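PaaA (Enterobacter agglomerans, PDB 5FF5) probably activates its peptide substrate by adenylation, as a ThiF/E1-like enzyme, on the way to the bicyclic core of the antibiotic pantocin A. Local coordinates at residues N186-K192 with V204-F208; R215-E219 with I246-I250. All coordinates share one frame; numbering follows the deposited sequence.

Contact 1: N186-K192 with V204-F208; sequences NKVDAAK and VETFF
The amide of N186 lies on one face of the F208 ring, with the two planes only 21° apart. ND2 sits 3.6 Å above the ring plane, displaced toward the rim on the CD2-CE2 side, while OD1 comes to 3.6 Å from CZ of F208. F208 reaches this place because its CG stands anti to the backbone N (chi1 179°), which swings the ring back from the end of the strand to the start of the helix.

Mostly aliphatic contacts, with two backbone carbonyls, make up the middle. V188 presents CB to CB of T206, 3.9 Å apart, and its branches part beyond that: CG1 approaches the backbone O of F207, CG2 the CB of F208 at 4.0 Å. The methyl CG2 of T206 meets the carbonyl O of V188 and CB of K192, while OG1 lies toward the carboxylate of D189 without a clear bond.

At the other end the aliphatic part of K192, fully extended, slides past V204 in the opposite direction. CG of K192 lies 3.7 Å from CB of V204, and NZ ends 3.3 Å from the O of the same residue.

Helix 187-192 and strand 204-207 run nearly antiparallel (167°), their axes 8.1 Å apart. A191 and V204 also touch L161 of strand 158-162, next in the sheet. The helix thus covers strand 203-207, outermost in this chain, and leads into it through a short connection, the second half of a beta-alpha-beta crossover from strand 158-162 to strand 203-207 in the Rossmann-like α/β fold of the ThiF family.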
loop_
_atom_site.group_PDB
_atom_site.type_symbol
_atom_site.label_atom_id
_atom_site.label_comp_id
_atom_site.label_asym_id
_atom_site.label_seq_id
_atom_site.Cartn_x
_atom_site.Cartn_y
_atom_site.Cartn_z
ATOM N N ASN A 186 -2.546 25.902 0.493
ATOM C CA ASN A 186 -1.139 25.535 0.591
ATOM C C ASN A 186 -1.025 24.055 0.904
ATOM O O ASN A 186 -1.658 23.581 1.847
ATOM C CB ASN A 186 -0.435 26.331 1.696
ATOM C CG ASN A 186 -0.383 27.813 1.420
ATOM O OD1 ASN A 186 -0.566 28.259 0.285
ATOM N ND2 ASN A 186 -0.107 28.594 2.466
ATOM N N LYS A 187 -0.200 23.332 0.150
ATOM C CA LYS A 187 -0.057 21.884 0.354
ATOM C C LYS A 187 0.261 21.503 1.814
ATOM O O LYS A 187 -0.342 20.574 2.344
ATOM C CB LYS A 187 1.009 21.306 -0.583
ATOM C CG LYS A 187 0.614 21.294 -2.051
ATOM C CD LYS A 187 1.591 20.499 -2.901
ATOM C CE LYS A 187 1.052 20.303 -4.312
ATOM N NZ LYS A 187 2.046 19.601 -5.176
ATOM N N VAL A 188 1.180 22.223 2.469
ATOM C CA VAL A 188 1.573 21.845 3.826
ATOM C C VAL A 188 0.426 22.065 4.788
ATOM O O VAL A 188 0.285 21.329 5.751
ATOM C CB VAL A 188 2.789 22.645 4.363
ATOM C CG1 VAL A 188 4.090 22.174 3.724
ATOM C CG2 VAL A 188 2.581 24.111 4.162
ATOM N N ASP A 189 -0.406 23.067 4.531
ATOM C CA ASP A 189 -1.554 23.320 5.406
ATOM C C ASP A 189 -2.713 22.387 5.110
ATOM O O ASP A 189 -3.411 21.942 6.024
ATOM C CB ASP A 189 -2.006 24.778 5.328
ATOM C CG ASP A 189 -1.169 25.688 6.207
ATOM O OD1 ASP A 189 -0.520 25.183 7.161
ATOM O OD2 ASP A 189 -1.179 26.911 5.958
ATOM N N ALA A 190 -2.940 22.100 3.838
ATOM C CA ALA A 190 -3.956 21.128 3.522
ATOM C C ALA A 190 -3.518 19.809 4.136
ATOM O O ALA A 190 -4.318 19.116 4.773
ATOM C CB ALA A 190 -4.146 21.003 2.035
ATOM N N ALA A 191 -2.221 19.525 4.013
ATOM C CA ALA A 191 -1.627 18.286 4.509
ATOM C C ALA A 191 -1.862 18.104 5.996
ATOM O O ALA A 191 -2.288 17.043 6.442
ATOM C CB ALA A 191 -0.149 18.253 4.215
ATOM N N LYS A 192 -1.581 19.147 6.761
ATOM C CA LYS A 192 -1.746 19.103 8.201
ATOM C C LYS A 192 -3.212 18.829 8.592
ATOM O O LYS A 192 -3.468 17.995 9.455
ATOM C CB LYS A 192 -1.243 20.411 8.818
ATOM C CG LYS A 192 -1.184 20.421 10.320
ATOM C CD LYS A 192 -0.673 21.744 10.831
ATOM C CE LYS A 192 -0.485 21.706 12.339
ATOM N NZ LYS A 192 0.078 22.973 12.906
ATOM N N VAL A 204 2.179 17.962 13.758
ATOM C CA VAL A 204 2.661 18.351 12.441
ATOM C C VAL A 204 3.247 19.781 12.414
ATOM O O VAL A 204 2.582 20.778 12.711
ATOM C CB VAL A 204 1.549 18.216 11.401
ATOM C CG1 VAL A 204 2.079 18.575 10.029
ATOM C CG2 VAL A 204 1.024 16.817 11.408
ATOM N N GLU A 205 4.514 19.849 12.034
ATOM C CA GLU A 205 5.235 21.105 11.891
ATOM C C GLU A 205 5.377 21.375 10.408
ATOM O O GLU A 205 5.921 20.546 9.662
ATOM C CB GLU A 205 6.600 21.020 12.574
ATOM C CG GLU A 205 6.503 20.799 14.071
ATOM C CD GLU A 205 7.819 20.373 14.704
ATOM O OE1 GLU A 205 8.836 20.333 13.986
ATOM O OE2 GLU A 205 7.841 20.058 15.917
ATOM N N THR A 206 4.895 22.538 9.983
ATOM C CA THR A 206 4.786 22.826 8.562
ATOM C C THR A 206 5.650 24.014 8.159
ATOM O O THR A 206 5.757 24.993 8.874
ATOM C CB THR A 206 3.333 23.098 8.155
ATOM O OG1 THR A 206 2.785 24.169 8.946
ATOM C CG2 THR A 206 2.507 21.813 8.305
ATOM N N PHE A 207 6.332 23.880 7.037
ATOM C CA PHE A 207 7.124 24.964 6.523
ATOM C C PHE A 207 6.730 25.303 5.098
ATOM O O PHE A 207 7.102 24.618 4.161
ATOM C CB PHE A 207 8.588 24.599 6.620
ATOM C CG PHE A 207 9.019 24.311 8.013
ATOM C CD1 PHE A 207 9.408 25.336 8.857
ATOM C CD2 PHE A 207 9.001 23.021 8.502
ATOM C CE1 PHE A 207 9.791 25.071 10.153
ATOM C CE2 PHE A 207 9.387 22.758 9.803
ATOM C CZ PHE A 207 9.775 23.777 10.625
ATOM N N PHE A 208 6.021 26.410 4.933
ATOM C CA PHE A 208 5.576 26.778 3.611
ATOM C C PHE A 208 6.724 27.423 2.874
ATOM O O PHE A 208 6.830 28.644 2.834
ATOM C CB PHE A 208 4.369 27.707 3.664
ATOM C CG PHE A 208 3.899 28.138 2.314
ATOM C CD1 PHE A 208 3.870 27.233 1.268
ATOM C CD2 PHE A 208 3.436 29.420 2.095
ATOM C CE1 PHE A 208 3.437 27.613 0.014
ATOM C CE2 PHE A 208 2.994 29.798 0.843
ATOM C CZ PHE A 208 2.996 28.889 -0.200
#

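Contact 2: R215-E219 with I246-I250; sequences RARLE and IIHSI
The guanidinium of R215 lies with one face against I250, whose CA comes to 3.8 Å from NH2 of R215. At the edge of the same group stands OG of S249, which accepts a hydrogen bond from NH1 of R215. That bond measures 2.6 Å from NH1 of R215 to OG of S249, with an N-H...O angle of 138° and the oxygen slightly tilted out of the guanidinium plane. E219, one turn along from R215, has its CD near the plane at another edge, but NE of R215 and OE2 of E219 are modelled too close together, so that pairing is doubtful. NH2 of R215 forms a salt bridge to D253. S249 and D253 both lie on helix 243-254, so the arginine anchors helix 215-222 to it.

Both helices belong to the Rossmann-like α/β domain; their segments cross at -57°, with axes 9.8 Å apart.

Beyond the polar groups the contact is aliphatic. L218 points at the partner helix and divides its reach among three isoleucines: CD1 meets CB of I246 at 3.5 Å, CD2 approaches CG1 of I247, and CB receives CD1 of I250 at 3.4 Å. Leucine and the first two isoleucines cross at about right angles. The same CD1 of I250 also touches E219, so this methyl lies against two consecutive residues, at CB of L218 and CG of E219.

R215 adds its own hydrocarbon part. Its chain runs extended from CG to NE, with CG anti to the backbone N (chi1 174°), and this carries the guanidinium across to S249 and I250. On the way, the CG2 methyl of I246 lies beside three successive carbons of R215, 3.4 Å from CB and slightly farther from CG and CD.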
loop_
_atom_site.group_PDB
_atom_site.type_symbol
_atom_site.label_atom_id
_atom_site.label_comp_id
_atom_site.label_asym_id
_atom_site.label_seq_id
_atom_site.Cartn_x
_atom_site.Cartn_y
_atom_site.Cartn_z
ATOM N N ARG A 215 22.769 25.841 3.661
ATOM C CA ARG A 215 22.857 24.907 4.786
ATOM C C ARG A 215 22.362 25.554 6.070
ATOM O O ARG A 215 22.004 24.864 7.031
ATOM C CB ARG A 215 24.282 24.372 4.982
ATOM C CG ARG A 215 24.440 23.507 6.228
ATOM C CD ARG A 215 25.685 22.643 6.181
ATOM N NE ARG A 215 25.766 21.779 7.354
ATOM C CZ ARG A 215 26.330 20.575 7.376
ATOM N NH1 ARG A 215 26.894 20.079 6.283
ATOM N NH2 ARG A 215 26.329 19.867 8.500
ATOM N N ALA A 216 22.344 26.880 6.099
ATOM C CA ALA A 216 21.940 27.557 7.318
ATOM C C ALA A 216 20.446 27.349 7.560
ATOM O O ALA A 216 20.029 27.172 8.700
ATOM C CB ALA A 216 22.278 29.031 7.244
ATOM N N ARG A 217 19.652 27.325 6.489
ATOM C CA ARG A 217 18.213 27.136 6.613
ATOM C C ARG A 217 17.894 25.647 6.744
ATOM O O ARG A 217 17.088 25.248 7.589
ATOM C CB ARG A 217 17.476 27.751 5.419
ATOM C CG ARG A 217 15.941 27.659 5.482
ATOM C CD ARG A 217 15.419 28.090 6.837
ATOM N NE ARG A 217 13.960 28.168 6.930
ATOM C CZ ARG A 217 13.304 28.380 8.072
ATOM N NH1 ARG A 217 13.974 28.512 9.203
ATOM N NH2 ARG A 217 11.987 28.458 8.100
ATOM N N LEU A 218 18.570 24.828 5.938
ATOM C CA LEU A 218 18.350 23.386 5.926
ATOM C C LEU A 218 18.553 22.743 7.292
ATOM O O LEU A 218 17.831 21.823 7.647
ATOM C CB LEU A 218 19.287 22.726 4.929
ATOM C CG LEU A 218 18.975 22.987 3.465
ATOM C CD1 LEU A 218 20.063 22.413 2.556
ATOM C CD2 LEU A 218 17.611 22.411 3.127
ATOM N N GLU A 219 19.536 23.208 8.057
ATOM C CA GLU A 219 19.756 22.655 9.383
ATOM C C GLU A 219 18.611 23.121 10.290
ATOM O O GLU A 219 18.262 22.456 11.259
ATOM C CB GLU A 219 21.113 23.075 9.941
ATOM C CG GLU A 219 22.309 22.619 9.107
ATOM C CD GLU A 219 23.674 23.001 9.728
ATOM O OE1 GLU A 219 23.695 23.557 10.857
ATOM O OE2 GLU A 219 24.727 22.775 9.074
ATOM N N ILE A 246 23.243 18.706 0.740
ATOM C CA ILE A 246 23.459 19.364 2.022
ATOM C C ILE A 246 22.654 18.677 3.118
ATOM O O ILE A 246 23.153 18.492 4.247
ATOM C CB ILE A 246 23.126 20.881 1.973
ATOM C CG1 ILE A 246 23.961 21.561 0.901
ATOM C CG2 ILE A 246 23.452 21.566 3.305
ATOM C CD1 ILE A 246 23.872 23.054 0.946
ATOM N N ILE A 247 21.419 18.289 2.786
ATOM C CA ILE A 247 20.582 17.570 3.743
ATOM C C ILE A 247 21.311 16.293 4.164
ATOM O O ILE A 247 21.428 16.018 5.354
ATOM C CB ILE A 247 19.204 17.220 3.176
ATOM C CG1 ILE A 247 18.448 18.484 2.800
ATOM C CG2 ILE A 247 18.408 16.426 4.184
ATOM C CD1 ILE A 247 17.071 18.216 2.249
ATOM N N HIS A 248 21.782 15.519 3.185
ATOM C CA HIS A 248 22.647 14.372 3.435
ATOM C C HIS A 248 23.857 14.688 4.344
ATOM O O HIS A 248 24.173 13.921 5.262
ATOM C CB HIS A 248 23.134 13.802 2.105
ATOM C CG HIS A 248 22.328 12.637 1.621
ATOM N ND1 HIS A 248 21.930 12.499 0.308
ATOM C CD2 HIS A 248 21.834 11.562 2.276
ATOM C CE1 HIS A 248 21.218 11.396 0.178
ATOM N NE2 HIS A 248 21.149 10.807 1.357
ATOM N N SER A 249 24.544 15.799 4.095
ATOM C CA SER A 249 25.655 16.176 4.957
ATOM C C SER A 249 25.149 16.473 6.373
ATOM O O SER A 249 25.747 16.058 7.381
ATOM C CB SER A 249 26.406 17.380 4.393
ATOM O OG SER A 249 27.488 17.746 5.243
ATOM N N ILE A 250 24.058 17.222 6.450
ATOM C CA ILE A 250 23.471 17.514 7.746
ATOM C C ILE A 250 23.162 16.204 8.472
ATOM O O ILE A 250 23.378 16.067 9.680
ATOM C CB ILE A 250 22.195 18.351 7.606
ATOM C CG1 ILE A 250 22.474 19.609 6.783
ATOM C CG2 ILE A 250 21.640 18.682 8.977
ATOM C CD1 ILE A 250 21.251 20.407 6.423
#

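How the contacts relate
The centres of the two contacts lie about 20 Å apart within the ThiF-family region, and they follow one another in series along the chain. Strand 203-207, half of contact 1, is succeeded by helix 215-222, half of contact 2. The ring of F207 joins them, packing against R217 and L221 of that helix. Contact 2 joins helices 215-222 and 243-254, separated in the chain by strand 227-229, and helix 243-254 leads to strand 258-263. V204 and T206 point toward helix 187-198 and F207 away from it, so helices 187-198 and 215-222 lie on opposite sides of strand 203-207, in a Rossmann-like domain, the fold that probably carries nucleotide binding in this family.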